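Local coordinates for periplasmic divalent cation tolerance protein (Synechococcus elongatus, PDB 6GDX) that is a PII-like trimer that may carry or signal through small molecules and is unlikely to act in heavy-metal tolerance, at residues A31-L36 with A123-L128. Numbering follows the deposited sequence. Where two conformers were deposited one is given.
Sequences ADLRLL and AYRDWL
Two backbone carbonyls grip NH1 of Arg34, one of them from Leu33, whose side chain turns to the helix of 123-128. NH1 lies 2.8 Å from Ala31 O, with a nearly straight N-H...O angle of 171°, and 2.9 Å from Leu33 O. Both oxygens sit close to the guanidinium plane, whereas the donor stands above each carbonyl plane. This paired grip ties Ala31, just before the strand, to its first residue, on the side of the backbone away from the helix. In this ferredoxin-like fold, strand 33-40 is an inner strand of the antiparallel sheet, here met at its beginning by C-terminal helix 122-131. On the helix side the contact is apolar: Leu33 CD2 lies 4.0 Å from Leu128 CD2 and 4.2 Å from Leu128 CD1. The two side chains run past one another in opposite directions; with chi1 of -58°, Leu33 CG stands beside its backbone N, which carries CD2 to the methyls of Leu128. Arg125 CG lies alongside Leu33 CD2, at 4.2 Å in one of two conformers, a less certain contact. Leu113 of a second subunit packs on Leu33, while Trp127 NE1 hydrogen-bonds Arg72 O of that same subunit.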
ATOM      1  N   ALA B  31       1.465  17.652   2.346  1.00 12.87           N
ATOM      2  CA  ALA B  31       2.848  17.303   2.624  1.00 12.84           C
ATOM      3  C   ALA B  31       3.071  16.849   4.052  1.00 11.73           C
ATOM      4  O   ALA B  31       4.185  16.385   4.341  1.00 12.60           O
ATOM      5  CB  ALA B  31       3.757  18.463   2.297  1.00 15.58           C
ATOM      6  N   ASP B  32       2.089  16.968   4.933  1.00 11.62           N
ATOM      7  CA  ASP B  32       2.278  16.718   6.352  1.00 12.50           C
ATOM      8  C   ASP B  32       1.588  15.447   6.864  1.00 11.55           C
ATOM      9  O   ASP B  32       1.592  15.200   8.061  1.00 14.20           O
ATOM     10  CB  ASP B  32       1.780  17.920   7.169  1.00 15.90           C
ATOM     11  N   LEU B  33       1.007  14.652   5.976  1.00  9.99           N
ATOM     12  CA  LEU B  33       0.430  13.338   6.358  1.00  9.64           C
ATOM     13  C   LEU B  33       1.464  12.252   6.118  1.00  9.19           C
ATOM     14  O   LEU B  33       2.317  12.367   5.225  1.00  9.76           O
ATOM     15  CB  LEU B  33      -0.830  13.089   5.557  1.00 10.64           C
ATOM     16  CG  LEU B  33      -1.925  14.143   5.690  1.00 11.95           C
ATOM     17  CD1 LEU B  33      -3.139  13.712   4.883  1.00 12.71           C
ATOM     18  CD2 LEU B  33      -2.299  14.462   7.134  1.00 13.27           C
ATOM     19  N   ARG B  34       1.363  11.179   6.886  1.00  9.08           N
ATOM     20  CA  ARG B  34       2.315  10.081   6.811  1.00  8.90           C
ATOM     21  C   ARG B  34       1.598   8.768   7.012  1.00  8.49           C
ATOM     22  O   ARG B  34       0.646   8.678   7.804  1.00  9.47           O
ATOM     23  CB  ARG B  34       3.399  10.195   7.874  1.00  9.57           C
ATOM     24  CG  ARG B  34       4.283  11.414   7.783  1.00 10.20           C
ATOM     25  CD  ARG B  34       5.222  11.320   6.591  1.00 10.29           C
ATOM     26  NE  ARG B  34       6.189  12.412   6.539  1.00 10.99           N
ATOM     27  CZ  ARG B  34       5.936  13.616   6.045  1.00 11.34           C
ATOM     28  NH1 ARG B  34       4.727  13.951   5.617  1.00 11.87           N
ATOM     29  NH2 ARG B  34       6.926  14.516   6.006  1.00 13.56           N
ATOM     30  N   LEU B  35       2.085   7.741   6.313  1.00  8.33           N
ATOM     31  CA  LEU B  35       1.656   6.342   6.532  1.00  8.55           C
ATOM     32  C   LEU B  35       2.866   5.572   7.002  1.00  8.66           C
ATOM     33  O   LEU B  35       3.839   5.423   6.245  1.00 11.14           O
ATOM     34  CB  LEU B  35       1.157   5.716   5.250  1.00 10.12           C
ATOM     35  CG  LEU B  35      -0.025   6.344   4.565  1.00 12.82           C
ATOM     36  CD1 LEU B  35      -0.298   5.689   3.211  1.00 14.32           C
ATOM     37  CD2 LEU B  35      -1.254   6.293   5.446  1.00 15.39           C
ATOM     38  N   LEU B  36       2.840   5.052   8.210  1.00  8.02           N
ATOM     39  CA  LEU B  36       3.918   4.209   8.709  1.00  8.17           C
ATOM     40  C   LEU B  36       3.485   2.766   8.554  1.00  8.17           C
ATOM     41  O   LEU B  36       2.431   2.358   9.075  1.00  8.95           O
ATOM     42  CB  LEU B  36       4.284   4.577  10.134  1.00  9.30           C
ATOM     43  CG  LEU B  36       5.445   3.783  10.722  1.00 10.33           C
ATOM     44  CD1 LEU B  36       6.174   4.612  11.779  1.00 11.60           C
ATOM     45  CD2 LEU B  36       5.053   2.447  11.323  1.00 11.76           C
ATOM     46  N   ALA B 123     -11.653  17.355   3.897  1.00 13.86           N
ATOM     47  CA  ALA B 123     -12.358  16.733   5.011  1.00 13.94           C
ATOM     48  C   ALA B 123     -11.551  15.647   5.700  1.00 12.84           C
ATOM     49  O   ALA B 123     -11.521  15.577   6.930  1.00 13.31           O
ATOM     50  CB  ALA B 123     -13.704  16.177   4.561  1.00 14.79           C
ATOM     51  N   TYR B 124     -10.900  14.785   4.914  1.00 11.67           N
ATOM     52  CA  TYR B 124     -10.133  13.683   5.491  1.00 11.53           C
ATOM     53  C   TYR B 124      -8.904  14.217   6.224  1.00 11.11           C
ATOM     54  O   TYR B 124      -8.583  13.797   7.344  1.00 11.54           O
ATOM     55  CB  TYR B 124      -9.749  12.642   4.444  1.00 11.42           C
ATOM     56  CG  TYR B 124      -9.007  11.507   5.069  1.00 10.96           C
ATOM     57  CD1 TYR B 124      -9.649  10.475   5.704  1.00 11.71           C
ATOM     58  CD2 TYR B 124      -7.606  11.461   5.018  1.00 12.27           C
ATOM     59  CE1 TYR B 124      -8.903   9.435   6.273  1.00 12.19           C
ATOM     60  CE2 TYR B 124      -6.877  10.460   5.611  1.00 13.31           C
ATOM     61  CZ  TYR B 124      -7.533   9.442   6.211  1.00 12.10           C
ATOM     62  OH  TYR B 124      -6.757   8.460   6.822  1.00 13.96           O
ATOM     63  N   ARG B 125      -8.175  15.130   5.576  1.00 11.33           N
ATOM     64  CA  ARG B 125      -7.002  15.691   6.234  0.50 11.88           C
ATOM     65  C   ARG B 125      -7.394  16.380   7.538  1.00 12.15           C
ATOM     66  O   ARG B 125      -6.714  16.215   8.548  1.00 12.50           O
ATOM     67  CB  ARG B 125      -6.230  16.651   5.338  0.50 11.79           C
ATOM     68  CG  ARG B 125      -5.140  17.411   6.084  0.50 11.68           C
ATOM     69  CD  ARG B 125      -4.183  18.104   5.147  0.50 12.63           C
ATOM     70  NE  ARG B 125      -3.189  18.869   5.895  0.50 13.83           N
ATOM     71  CZ  ARG B 125      -3.382  20.097   6.348  0.50 14.07           C
ATOM     72  NH1 ARG B 125      -2.405  20.681   7.002  0.50 13.05           N
ATOM     73  NH2 ARG B 125      -4.535  20.721   6.162  0.50 15.21           N
ATOM     74  N   ASP B 126      -8.485  17.153   7.520  1.00 12.35           N
ATOM     75  CA  ASP B 126      -8.927  17.809   8.735  1.00 13.95           C
ATOM     76  C   ASP B 126      -9.331  16.815   9.824  1.00 13.53           C
ATOM     77  O   ASP B 126      -9.011  17.035  10.989  1.00 14.04           O
ATOM     78  CB  ASP B 126     -10.105  18.736   8.437  1.00 15.55           C
ATOM     79  CG  ASP B 126      -9.706  19.982   7.653  1.00 18.85           C
ATOM     80  OD1 ASP B 126      -8.497  20.262   7.470  1.00 18.97           O
ATOM     81  OD2 ASP B 126     -10.631  20.707   7.217  1.00 22.83           O
ATOM     82  N   TRP B 127     -10.000  15.719   9.451  1.00 13.13           N
ATOM     83  CA  TRP B 127     -10.343  14.672  10.415  1.00 12.91           C
ATOM     84  C   TRP B 127      -9.081  14.082  11.041  1.00 12.61           C
ATOM     85  O   TRP B 127      -8.957  13.908  12.255  1.00 13.56           O
ATOM     86  CB  TRP B 127     -11.207  13.573   9.771  1.00 12.85           C
ATOM     87  CG  TRP B 127     -11.238  12.377  10.651  1.00 13.08           C
ATOM     88  CD1 TRP B 127     -11.966  12.189  11.790  1.00 14.80           C
ATOM     89  CD2 TRP B 127     -10.385  11.239  10.558  1.00 12.63           C
ATOM     90  NE1 TRP B 127     -11.629  10.989  12.376  1.00 15.41           N
ATOM     91  CE2 TRP B 127     -10.647  10.395  11.640  1.00 14.05           C
ATOM     92  CE3 TRP B 127      -9.421  10.853   9.635  1.00 12.46           C
ATOM     93  CZ2 TRP B 127      -9.953   9.192  11.827  1.00 14.65           C
ATOM     94  CZ3 TRP B 127      -8.721   9.686   9.834  1.00 13.30           C
ATOM     95  CH2 TRP B 127      -8.996   8.874  10.909  1.00 14.87           C
ATOM     96  N   LEU B 128      -8.113  13.762  10.192  1.00 11.93           N
ATOM     97  CA  LEU B 128      -6.904  13.101  10.651  1.00 12.02           C
ATOM     98  C   LEU B 128      -6.166  14.010  11.631  1.00 12.69           C
ATOM     99  O   LEU B 128      -5.827  13.590  12.758  1.00 13.99           O
ATOM    100  CB  LEU B 128      -6.043  12.700   9.438  1.00 11.58           C
ATOM    101  CG  LEU B 128      -4.881  11.777   9.718  1.00 13.52           C
ATOM    102  CD1 LEU B 128      -4.431  11.118   8.426  1.00 13.50           C
ATOM    103  CD2 LEU B 128      -3.729  12.520  10.353  1.00 16.02           C
TER